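Local coordinates for protein Non-reducing end beta-L-arabinofuranosidase (Bacteroides thetaiotaomicron, PDB 5MQO) that probably hydrolyses glycosidic bonds in plant pectin, as a family GH127 glycoside hydrolase of a gut bacterium, at residues I285-Q290 / Y302-V307. Residues are numbered along the deposited sequence; the frame is centred on the assembly and turned at random.
Sequences IPFRDQ and YLYAGV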
loop_
_atom_site.group_PDB
_atom_site.type_symbol
_atom_site.label_atom_id
_atom_site.label_comp_id
_atom_site.label_asym_id
_atom_site.label_seq_id
_atom_site.Cartn_x
_atom_site.Cartn_y
_atom_site.Cartn_z
ATOM N N ILE A 285 -4.366 26.542 -0.436
ATOM C CA ILE A 285 -5.339 26.913 0.595
ATOM C C ILE A 285 -5.036 26.121 1.866
ATOM O O ILE A 285 -4.374 25.092 1.804
ATOM C CB ILE A 285 -6.795 26.668 0.097
ATOM C CG1 ILE A 285 -7.149 25.150 0.036
ATOM C CG2 ILE A 285 -6.990 27.339 -1.266
ATOM C CD1 ILE A 285 -8.422 24.801 -0.715
ATOM N N PRO A 286 -5.507 26.594 3.028
ATOM C CA PRO A 286 -5.311 25.824 4.262
ATOM C C PRO A 286 -5.849 24.403 4.227
ATOM O O PRO A 286 -6.723 24.101 3.444
ATOM C CB PRO A 286 -6.087 26.647 5.286
ATOM C CG PRO A 286 -5.900 28.031 4.787
ATOM C CD PRO A 286 -6.086 27.912 3.321
ATOM N N PHE A 287 -5.342 23.533 5.084
ATOM C CA PHE A 287 -5.803 22.155 5.067
ATOM C C PHE A 287 -7.279 22.031 5.379
ATOM O O PHE A 287 -7.960 21.201 4.789
ATOM C CB PHE A 287 -5.003 21.223 5.966
ATOM C CG PHE A 287 -5.494 19.819 5.891
ATOM C CD1 PHE A 287 -5.266 19.063 4.747
ATOM C CD2 PHE A 287 -6.290 19.281 6.904
ATOM C CE1 PHE A 287 -5.769 17.755 4.646
ATOM C CE2 PHE A 287 -6.823 17.999 6.800
ATOM C CZ PHE A 287 -6.561 17.231 5.684
ATOM N N ARG A 288 -7.795 22.872 6.262
ATOM C CA ARG A 288 -9.182 22.704 6.719
ATOM C C ARG A 288 -10.208 23.101 5.672
ATOM O O ARG A 288 -11.368 22.742 5.803
ATOM C CB ARG A 288 -9.394 23.423 8.047
ATOM C CG ARG A 288 -8.514 22.830 9.134
ATOM C CD ARG A 288 -8.732 23.450 10.513
ATOM N NE ARG A 288 -8.059 22.676 11.554
ATOM C CZ ARG A 288 -6.733 22.635 11.746
ATOM N NH1 ARG A 288 -5.867 23.330 10.981
ATOM N NH2 ARG A 288 -6.249 21.876 12.725
ATOM N N ASP A 289 -9.766 23.801 4.625
ATOM C CA ASP A 289 -10.607 24.138 3.459
ATOM C C ASP A 289 -10.589 23.074 2.373
ATOM O O ASP A 289 -11.378 23.154 1.462
ATOM C CB ASP A 289 -10.187 25.488 2.840
ATOM C CG ASP A 289 -10.280 26.647 3.831
ATOM O OD1 ASP A 289 -11.367 26.855 4.413
ATOM O OD2 ASP A 289 -9.263 27.351 4.028
ATOM N N GLN A 290 -9.699 22.091 2.463
ATOM C CA GLN A 290 -9.548 21.050 1.447
ATOM C C GLN A 290 -10.504 19.927 1.691
ATOM O O GLN A 290 -10.419 19.277 2.734
ATOM C CB GLN A 290 -8.140 20.466 1.472
ATOM C CG GLN A 290 -7.063 21.434 1.003
ATOM C CD GLN A 290 -5.661 20.848 1.108
ATOM O OE1 GLN A 290 -5.420 19.668 0.808
ATOM N NE2 GLN A 290 -4.722 21.689 1.508
ATOM N N TYR A 302 0.620 10.993 1.571
ATOM C CA TYR A 302 1.407 11.052 2.820
ATOM C C TYR A 302 0.903 12.145 3.767
ATOM O O TYR A 302 0.856 11.924 4.967
ATOM C CB TYR A 302 2.929 11.172 2.560
ATOM C CG TYR A 302 3.595 9.844 2.242
ATOM C CD1 TYR A 302 4.049 9.023 3.249
ATOM C CD2 TYR A 302 3.714 9.390 0.954
ATOM C CE1 TYR A 302 4.637 7.788 2.979
ATOM C CE2 TYR A 302 4.298 8.170 0.672
ATOM C CZ TYR A 302 4.765 7.368 1.686
ATOM O OH TYR A 302 5.347 6.148 1.404
ATOM N N LEU A 303 0.494 13.296 3.216
ATOM C CA LEU A 303 -0.205 14.342 4.002
ATOM C C LEU A 303 -1.418 13.766 4.656
ATOM O O LEU A 303 -1.558 13.883 5.858
ATOM C CB LEU A 303 -0.660 15.541 3.156
ATOM C CG LEU A 303 -1.667 16.558 3.749
ATOM C CD1 LEU A 303 -1.121 17.268 4.959
ATOM C CD2 LEU A 303 -2.058 17.611 2.734
ATOM N N TYR A 304 -2.289 13.141 3.865
ATOM C CA TYR A 304 -3.567 12.651 4.400
ATOM C C TYR A 304 -3.349 11.633 5.546
ATOM O O TYR A 304 -4.027 11.691 6.584
ATOM C CB TYR A 304 -4.516 12.098 3.297
ATOM C CG TYR A 304 -4.697 12.999 2.114
ATOM C CD1 TYR A 304 -4.702 14.373 2.265
ATOM C CD2 TYR A 304 -4.848 12.474 0.825
ATOM C CE1 TYR A 304 -4.845 15.210 1.187
ATOM C CE2 TYR A 304 -5.013 13.315 -0.267
ATOM C CZ TYR A 304 -5.005 14.686 -0.072
ATOM O OH TYR A 304 -5.152 15.570 -1.104
ATOM N N ALA A 305 -2.377 10.759 5.341
ATOM C CA ALA A 305 -1.940 9.817 6.345
ATOM C C ALA A 305 -1.520 10.499 7.631
ATOM O O ALA A 305 -1.990 10.140 8.718
ATOM C CB ALA A 305 -0.763 9.029 5.804
ATOM N N GLY A 306 -0.608 11.466 7.486
ATOM C CA GLY A 306 -0.055 12.229 8.601
ATOM C C GLY A 306 -1.138 12.931 9.384
ATOM O O GLY A 306 -1.100 12.942 10.609
ATOM N N VAL A 307 -2.116 13.498 8.684
ATOM C CA VAL A 307 -3.235 14.169 9.343
ATOM C C VAL A 307 -4.101 13.200 10.171
ATOM O O VAL A 307 -4.568 13.551 11.254
ATOM C CB VAL A 307 -4.072 14.961 8.312
ATOM C CG1 VAL A 307 -5.399 15.459 8.887
ATOM C CG2 VAL A 307 -3.259 16.153 7.813
#
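Phe287 carries CG anti to its backbone N (chi1 -179°), and Val307 holds CG1 likewise anti (chi1 169°); with both CB atoms directed at the opposing segment, the two side chains reach toward each other tip to tip. Val307 CG1 lies 3.6 Å from Phe287 CE2. The second methyl, Val307 CG2, stands over one face, 4.2 Å from the ring centroid of Phe287 and 15° off its normal, which identifies a CH-pi contact displaced toward the rim. Leu303, one helical turn earlier, slides past the ring in the opposite direction, its CD2 4.1 Å from Phe287 CD1. Tyr304 meets the ring edge to edge: its CD1 is 4.3 Å from Phe287 CE1, and each of these two atoms lies near the plane of the other ring. An alanine in place of Phe287 would probably leave Val307 CG2 without its aromatic face and open a gap beside Val307 CG1, Leu303 and Tyr304. Gln290 adds a looser touch, OE1 to Leu303 CD2 at 4.4 Å, while its NE2 is hydrogen-bonded to the carbonyl O of Gln282 and only weakly to that of Ile285. The 3-10 turn 287-289, in the loop before helix 297-314, thus packs onto that helix within the GH127 catalytic domain. Helix 317-333 touches both segments, through Asn322 on Phe287 and Leu323 on Val307. All five touching residues are buried; apart from the Gln290 amide oxygen, the atoms that meet are carbon, and the two segments share no polar bond, so the contact, burying 192 Å², probably owes its stability to dispersion and the burial of apolar surface.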